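Local coordinates for peptide methionine sulfoxide reductase msrA/msrB (Neisseria gonorrhoeae, PDB 2H30), which probably reduces methionine sulfoxide in proteins, its N-terminal thioredoxin domain being able to pass electrons from DsbD to the downstream reductase domains, at residues L117-Y122 with Q135-G140; S21-A26 with G111-N116. The protein carries 2 engineered substitutions. All coordinates share one frame; numbering follows the deposited sequence.

Contact 1: L117-Y122 with Q135-G140; sequences LNISVY and QRIVKG
In the loop that leads from helix 112-116 to strand 124-128, the region where thioredoxins carry their cis-proline, L117 and I119 meet I137 of the neighbouring edge strand. The example illustrates how one branched side chain can serve two partners. With chi1 at -64° both branches of I137 turn toward the loop, and chi2 carries CD1 on toward L117. I137 CD1 lies 3.4 Å from the carbonyl O of L117 and 4.0 Å from L117 CB, so the contact is made at the base of the leucine rather than at its terminal methyls. I137 CG2 lies 4.1 Å from I119 CD1, with I119 CG1 equally near, the two isoleucines crossing at a slant. Between these partners the chain turns at N118, whose positive phi (57°) belongs to the Schellman motif ending helix 112-116. The backbones exchange no hydrogen bond; the CA atoms of L117 and I137 are 8.0 Å apart, and I137 reaches across to the backbone carbonyl and side chains of the loop. V121 also comes close to K139, though the details of that approach are doubtful. Beyond the contact, L117 packs on F45 and A126, and I119 on F45 and S124. Strand 134-139 is the outermost strand on its side of the sheet. It pairs antiparallel with strand 124-128, V138 bonding to W125 and a classic bulge at Q135 and R136 facing L127.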
ATOM      1  N   LEU A 117      -1.988   9.641   8.116  1.00 15.01           N
ATOM      2  CA  LEU A 117      -0.758   9.009   8.522  1.00 15.23           C
ATOM      3  C   LEU A 117       0.471   9.888   8.362  1.00 14.42           C
ATOM      4  O   LEU A 117       1.590   9.433   8.658  1.00 15.29           O
ATOM      5  CB  LEU A 117      -0.589   7.656   7.784  1.00 14.17           C
ATOM      6  CG  LEU A 117      -1.703   6.644   7.973  1.00 19.10           C
ATOM      7  CD1 LEU A 117      -1.298   5.275   7.334  1.00 20.23           C
ATOM      8  CD2 LEU A 117      -2.066   6.435   9.363  1.00 20.74           C
ATOM      9  N   ASN A 118       0.290  11.140   7.911  1.00 13.96           N
ATOM     10  CA  ASN A 118       1.414  12.046   7.668  1.00 14.41           C
ATOM     11  C   ASN A 118       2.432  11.472   6.664  1.00 14.97           C
ATOM     12  O   ASN A 118       3.659  11.593   6.849  1.00 16.45           O
ATOM     13  CB  ASN A 118       2.082  12.484   9.000  1.00 14.69           C
ATOM     14  CG  ASN A 118       3.039  13.644   8.845  1.00 19.85           C
ATOM     15  OD1 ASN A 118       2.885  14.497   7.961  1.00 22.31           O
ATOM     16  ND2 ASN A 118       4.063  13.663   9.690  1.00 20.01           N
ATOM     17  N   ILE A 119       1.884  10.886   5.588  1.00 15.43           N
ATOM     18  CA  ILE A 119       2.751  10.361   4.534  1.00 15.39           C
ATOM     19  C   ILE A 119       2.917  11.491   3.519  1.00 17.03           C
ATOM     20  O   ILE A 119       1.927  11.997   3.008  1.00 19.29           O
ATOM     21  CB  ILE A 119       2.241   9.043   3.969  1.00 16.02           C
ATOM     22  CG1 ILE A 119       2.514   7.967   5.086  1.00 17.53           C
ATOM     23  CG2 ILE A 119       2.961   8.752   2.632  1.00 16.18           C
ATOM     24  CD1 ILE A 119       2.201   6.587   4.727  1.00 26.01           C
ATOM     25  N   SER A 120       4.171  11.835   3.231  1.00 19.08           N
ATOM     26  CA  SER A 120       4.455  12.949   2.326  1.00 21.38           C
ATOM     27  C   SER A 120       5.448  12.583   1.226  1.00 22.10           C
ATOM     28  O   SER A 120       5.698  13.398   0.282  1.00 24.22           O
ATOM     29  CB  SER A 120       5.011  14.197   3.102  1.00 22.29           C
ATOM     30  OG  SER A 120       6.107  13.777   3.915  1.00 29.27           O
ATOM     31  N   VAL A 121       6.046  11.391   1.371  1.00 19.42           N
ATOM     32  CA  VAL A 121       7.058  10.943   0.429  1.00 18.92           C
ATOM     33  C   VAL A 121       6.715   9.555  -0.048  1.00 16.26           C
ATOM     34  O   VAL A 121       6.120   8.788   0.670  1.00 16.60           O
ATOM     35  CB  VAL A 121       8.484  11.014   0.959  1.00 21.41           C
ATOM     36  CG1 VAL A 121       8.841  12.445   1.467  1.00 24.00           C
ATOM     37  CG2 VAL A 121       8.770   9.997   1.958  1.00 24.96           C
ATOM     38  N   TYR A 122       7.058   9.303  -1.290  1.00 14.45           N
ATOM     39  CA  TYR A 122       6.767   7.990  -1.894  1.00 14.45           C
ATOM     40  C   TYR A 122       8.029   7.347  -2.400  1.00 14.34           C
ATOM     41  O   TYR A 122       8.998   8.063  -2.849  1.00 16.92           O
ATOM     42  CB  TYR A 122       5.829   8.166  -3.070  1.00 13.87           C
ATOM     43  CG  TYR A 122       4.452   8.725  -2.739  1.00 13.85           C
ATOM     44  CD1 TYR A 122       3.703   8.218  -1.662  1.00 15.39           C
ATOM     45  CD2 TYR A 122       3.886   9.698  -3.526  1.00 16.19           C
ATOM     46  CE1 TYR A 122       2.385   8.673  -1.423  1.00 15.53           C
ATOM     47  CE2 TYR A 122       2.586  10.174  -3.254  1.00 15.53           C
ATOM     48  CZ  TYR A 122       1.866   9.632  -2.222  1.00 15.21           C
ATOM     49  OH  TYR A 122       0.590  10.019  -1.959  1.00 16.45           O
ATOM     50  N   GLN A 135       0.711   0.434  13.324  1.00 14.60           N
ATOM     51  CA  GLN A 135       1.859  -0.068  14.091  1.00 14.70           C
ATOM     52  C   GLN A 135       3.213   0.456  13.642  1.00 15.01           C
ATOM     53  O   GLN A 135       4.136   0.594  14.443  1.00 17.92           O
ATOM     54  CB  GLN A 135       1.882  -1.586  14.089  1.00 14.54           C
ATOM     55  CG  GLN A 135       0.612  -2.089  14.767  1.00 18.36           C
ATOM     56  CD  GLN A 135       0.517  -3.557  14.838  1.00 22.96           C
ATOM     57  OE1 GLN A 135       0.977  -4.255  13.961  1.00 23.37           O
ATOM     58  NE2 GLN A 135      -0.246  -4.036  15.835  1.00 24.60           N
ATOM     59  N   ARG A 136       3.344   0.780  12.359  1.00 14.25           N
ATOM     60  CA  ARG A 136       4.629   1.212  11.866  1.00 14.11           C
ATOM     61  C   ARG A 136       4.401   1.963  10.562  1.00 12.98           C
ATOM     62  O   ARG A 136       3.523   1.592   9.760  1.00 14.59           O
ATOM     63  CB  ARG A 136       5.501  -0.042  11.527  1.00 14.54           C
ATOM     64  CG  ARG A 136       6.934   0.218  11.117  1.00 17.78           C
ATOM     65  CD  ARG A 136       7.799   0.520  12.393  1.00 18.85           C
ATOM     66  NE  ARG A 136       9.198   0.675  12.046  1.00 22.46           N
ATOM     67  CZ  ARG A 136      10.074  -0.316  12.172  1.00 20.83           C
ATOM     68  NH1 ARG A 136       9.667  -1.499  12.638  1.00 21.30           N
ATOM     69  NH2 ARG A 136      11.335  -0.084  11.851  1.00 28.09           N
ATOM     70  N   ILE A 137       5.163   3.034  10.380  1.00 13.82           N
ATOM     71  CA  ILE A 137       5.235   3.747   9.072  1.00 15.07           C
ATOM     72  C   ILE A 137       6.701   3.867   8.690  1.00 13.42           C
ATOM     73  O   ILE A 137       7.578   4.231   9.501  1.00 16.05           O
ATOM     74  CB  ILE A 137       4.646   5.183   9.165  1.00 15.27           C
ATOM     75  CG1 ILE A 137       3.148   5.102   9.499  1.00 17.32           C
ATOM     76  CG2 ILE A 137       4.820   5.899   7.843  1.00 16.94           C
ATOM     77  CD1 ILE A 137       2.546   6.424  10.000  1.00 19.00           C
ATOM     78  N   VAL A 138       6.993   3.471   7.448  1.00 13.31           N
ATOM     79  CA  VAL A 138       8.340   3.509   6.930  1.00 14.23           C
ATOM     80  C   VAL A 138       8.367   4.435   5.738  1.00 13.88           C
ATOM     81  O   VAL A 138       7.648   4.234   4.769  1.00 14.33           O
ATOM     82  CB  VAL A 138       8.797   2.078   6.507  1.00 13.62           C
ATOM     83  CG1 VAL A 138      10.214   2.126   5.913  1.00 17.44           C
ATOM     84  CG2 VAL A 138       8.737   1.130   7.745  1.00 17.02           C
ATOM     85  N   LYS A 139       9.267   5.446   5.791  1.00 13.94           N
ATOM     86  CA  LYS A 139       9.464   6.326   4.627  1.00 15.24           C
ATOM     87  C   LYS A 139      10.435   5.644   3.669  1.00 14.81           C
ATOM     88  O   LYS A 139      11.494   5.154   4.097  1.00 16.79           O
ATOM     89  CB  LYS A 139      10.131   7.620   5.107  1.00 18.11           C
ATOM     90  CG  LYS A 139      10.399   8.651   4.084  1.00 26.00           C
ATOM     91  CD  LYS A 139      10.897   9.941   4.822  1.00 32.92           C
ATOM     92  CE  LYS A 139       9.731  10.597   5.598  1.00 33.80           C
ATOM     93  NZ  LYS A 139      10.075  11.788   6.470  1.00 37.42           N
ATOM     94  N   GLY A 140      10.053   5.626   2.398  1.00 15.46           N
ATOM     95  CA  GLY A 140      10.911   5.129   1.303  1.00 13.58           C
ATOM     96  C   GLY A 140      10.706   3.665   1.051  1.00 13.86           C
ATOM     97  O   GLY A 140       9.770   3.069   1.586  1.00 15.53           O
TER

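Contact 2: S21-A26 with G111-N116; sequences STMKTA and GTIAQN. Engineered in segment 21-26: M23 (natural residue Leu).
The nearest CA atoms, those of M23 and T112, are 10.5 Å apart, and in this construct the gap is filled by the engineered M23 together with I113. Segment 21-26 leaves helix 16-20 and settles into a short, weakly bonded strand at 24-25. Segment 111-116 forms one brief helix, with G111 at the N-cap. The carbonyl O of G111 receives Q115 N at 2.9 Å, and Q115 NE2 adds a weak bond to the same oxygen. M23, leucine in nature, is present here as selenomethionine. Its CG stands anti to the carbonyl carbon (chi1 -67°) and the chain runs straight beyond it, carrying SE and CE to the helix. M23 SE lies 3.8 Å from I113 CD1, and M23 CE reaches the same methyl at 3.8 Å and I113 CG1 at 3.9 Å, the two side chains passing at an angle. The CE methyl of M23 also brushes T112 CB, 4.3 Å away. In this thioredoxin-like fold the helix follows strand 105-107, with which strand 24-25 pairs antiparallel at an edge of the sheet. M23 lies against V106 and D108 on its way to the helix. D108 is part of the helix start as well, its carboxylate accepting the N-H groups of T112 and I113. The buried I113 has V16, T19 and M20 of helix 16-20 as further neighbours.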
ATOM      1  N   SER A  21     -12.751   1.156   4.022  1.00 27.65           N
ATOM      2  CA  SER A  21     -13.937   0.365   3.656  1.00 28.66           C
ATOM      3  C   SER A  21     -15.063   1.209   2.921  1.00 28.90           C
ATOM      4  O   SER A  21     -16.054   0.692   2.358  1.00 29.77           O
ATOM      5  CB  SER A  21     -14.317  -0.566   4.841  1.00 29.31           C
ATOM      6  OG  SER A  21     -13.265  -1.572   5.070  1.00 30.34           O
ATOM      7  N   THR A  22     -14.829   2.520   2.785  1.00 28.37           N
ATOM      8  CA  THR A  22     -15.678   3.359   1.988  1.00 27.68           C
ATOM      9  C   THR A  22     -15.045   3.613   0.602  1.00 25.72           C
ATOM     10  O   THR A  22     -15.540   4.406  -0.216  1.00 26.01           O
ATOM     11  CB  THR A  22     -15.923   4.701   2.751  1.00 30.00           C
ATOM     12  OG1 THR A  22     -14.781   5.530   2.599  1.00 31.18           O
ATOM     13  CG2 THR A  22     -16.072   4.412   4.256  1.00 32.12           C
HETATM   14  N   MSE A  23     -13.938   2.908   0.308  1.00 20.27           N
HETATM   15  CA  MSE A  23     -13.166   3.237  -0.890  1.00 18.24           C
HETATM   16  C   MSE A  23     -13.220   2.125  -1.924  1.00 16.14           C
HETATM   17  O   MSE A  23     -13.519   0.961  -1.588  1.00 16.48           O
HETATM   18  CB  MSE A  23     -11.694   3.494  -0.511  1.00 17.22           C
HETATM   19  CG  MSE A  23     -11.593   4.757   0.317  1.00 17.11           C
HETATM   20 SE   MSE A  23      -9.683   4.983   0.808  1.00 22.32          SE
HETATM   21  CE  MSE A  23     -10.019   6.460   2.004  1.00 20.22           C
ATOM     22  N   LYS A  24     -12.939   2.498  -3.182  1.00 14.94           N
ATOM     23  CA  LYS A  24     -12.878   1.496  -4.237  1.00 13.79           C
ATOM     24  C   LYS A  24     -11.446   1.265  -4.634  1.00 14.60           C
ATOM     25  O   LYS A  24     -10.566   2.057  -4.257  1.00 16.25           O
ATOM     26  CB  LYS A  24     -13.557   2.034  -5.485  1.00 16.44           C
ATOM     27  CG  LYS A  24     -15.066   2.307  -5.295  1.00 20.01           C
ATOM     28  CD  LYS A  24     -15.627   2.851  -6.585  1.00 24.56           C
ATOM     29  CE  LYS A  24     -17.149   2.981  -6.399  1.00 28.18           C
ATOM     30  NZ  LYS A  24     -17.800   3.261  -7.710  1.00 37.07           N
ATOM     31  N   THR A  25     -11.246   0.178  -5.363  1.00 14.31           N
ATOM     32  CA  THR A  25      -9.947  -0.026  -6.014  1.00 15.84           C
ATOM     33  C   THR A  25      -9.926   0.607  -7.397  1.00 16.40           C
ATOM     34  O   THR A  25     -10.942   1.141  -7.879  1.00 17.73           O
ATOM     35  CB  THR A  25      -9.641  -1.472  -6.150  1.00 16.29           C
ATOM     36  OG1 THR A  25     -10.544  -2.091  -7.090  1.00 18.61           O
ATOM     37  CG2 THR A  25      -9.608  -2.140  -4.744  1.00 18.81           C
ATOM     38  N   ALA A  26      -8.786   0.500  -8.061  1.00 15.29           N
ATOM     39  CA  ALA A  26      -8.660   1.107  -9.375  1.00 18.07           C
ATOM     40  C   ALA A  26      -9.560   0.435 -10.411  1.00 18.91           C
ATOM     41  O   ALA A  26      -9.797   1.021 -11.520  1.00 21.64           O
ATOM     42  CB  ALA A  26      -7.170   1.064  -9.820  1.00 18.68           C
ATOM     43  N   GLY A 111      -6.441  11.646  -0.916  1.00 16.41           N
ATOM     44  CA  GLY A 111      -5.377  11.215   0.000  1.00 16.62           C
ATOM     45  C   GLY A 111      -5.721  11.290   1.492  1.00 14.92           C
ATOM     46  O   GLY A 111      -4.875  11.688   2.305  1.00 16.13           O
ATOM     47  N   THR A 112      -6.945  10.877   1.841  1.00 16.80           N
ATOM     48  CA  THR A 112      -7.363  10.910   3.254  1.00 16.79           C
ATOM     49  C   THR A 112      -6.428  10.114   4.168  1.00 16.30           C
ATOM     50  O   THR A 112      -5.941  10.610   5.186  1.00 16.95           O
ATOM     51  CB  THR A 112      -8.749  10.339   3.387  1.00 17.71           C
ATOM     52  OG1 THR A 112      -9.629  11.273   2.719  1.00 24.19           O
ATOM     53  CG2 THR A 112      -9.145  10.279   4.866  1.00 21.18           C
ATOM     54  N   ILE A 113      -6.101   8.890   3.752  1.00 16.01           N
ATOM     55  CA  ILE A 113      -5.333   8.034   4.660  1.00 14.48           C
ATOM     56  C   ILE A 113      -3.893   8.549   4.720  1.00 13.86           C
ATOM     57  O   ILE A 113      -3.306   8.647   5.803  1.00 14.72           O
ATOM     58  CB  ILE A 113      -5.353   6.603   4.173  1.00 15.90           C
ATOM     59  CG1 ILE A 113      -6.799   6.103   4.153  1.00 18.95           C
ATOM     60  CG2 ILE A 113      -4.340   5.738   5.010  1.00 17.78           C
ATOM     61  CD1 ILE A 113      -6.933   4.842   3.455  1.00 22.48           C
ATOM     62  N   ALA A 114      -3.326   8.927   3.566  1.00 14.33           N
ATOM     63  CA  ALA A 114      -1.987   9.459   3.570  1.00 14.01           C
ATOM     64  C   ALA A 114      -1.885  10.695   4.491  1.00 14.32           C
ATOM     65  O   ALA A 114      -0.945  10.855   5.248  1.00 15.22           O
ATOM     66  CB  ALA A 114      -1.539   9.782   2.108  1.00 15.67           C
ATOM     67  N   GLN A 115      -2.871  11.584   4.398  1.00 15.69           N
ATOM     68  CA  GLN A 115      -2.872  12.748   5.282  1.00 16.11           C
ATOM     69  C   GLN A 115      -2.993  12.339   6.759  1.00 16.37           C
ATOM     70  O   GLN A 115      -2.249  12.876   7.589  1.00 17.47           O
ATOM     71  CB  GLN A 115      -4.019  13.682   4.901  1.00 16.97           C
ATOM     72  CG  GLN A 115      -3.741  14.362   3.580  1.00 19.91           C
ATOM     73  CD  GLN A 115      -4.869  15.288   3.236  1.00 28.02           C
ATOM     74  OE1 GLN A 115      -5.152  16.213   3.997  1.00 32.74           O
ATOM     75  NE2 GLN A 115      -5.579  15.007   2.166  1.00 26.28           N
ATOM     76  N   ASN A 116      -3.893  11.411   7.086  1.00 16.68           N
ATOM     77  CA  ASN A 116      -4.029  10.907   8.467  1.00 18.33           C
ATOM     78  C   ASN A 116      -2.737  10.314   9.000  1.00 16.70           C
ATOM     79  O   ASN A 116      -2.440  10.399  10.168  1.00 16.92           O
ATOM     80  CB  ASN A 116      -5.143   9.857   8.575  1.00 19.21           C
ATOM     81  CG  ASN A 116      -6.528  10.415   8.327  1.00 22.42           C
ATOM     82  OD1 ASN A 116      -7.471   9.637   8.073  1.00 26.77           O
ATOM     83  ND2 ASN A 116      -6.664  11.725   8.366  1.00 23.13           N
TER

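Overall arrangement
From the N terminus, helix 16-20 leads into segment 21-26, and contact 2 closes when the chain returns 85 residues later at 111-116. That long excursion includes strands 41-45, 73-78 and 105-107 and helix 51-64, most of the thioredoxin-like core. Contact 1 follows at 117-122, and closes a much shorter loop that holds strand 124-128 before strand 134-139 is reached. The two loops are therefore in series, neither nested nor crossed. Their centres lie about 15 Å apart, yet they touch through a probable hydrogen bond from I119 N to A114 O at 2.8 Å. Helix 112-116 and its exit loop thus link to the residue just ahead of strand 24-25 and to strand 134-139.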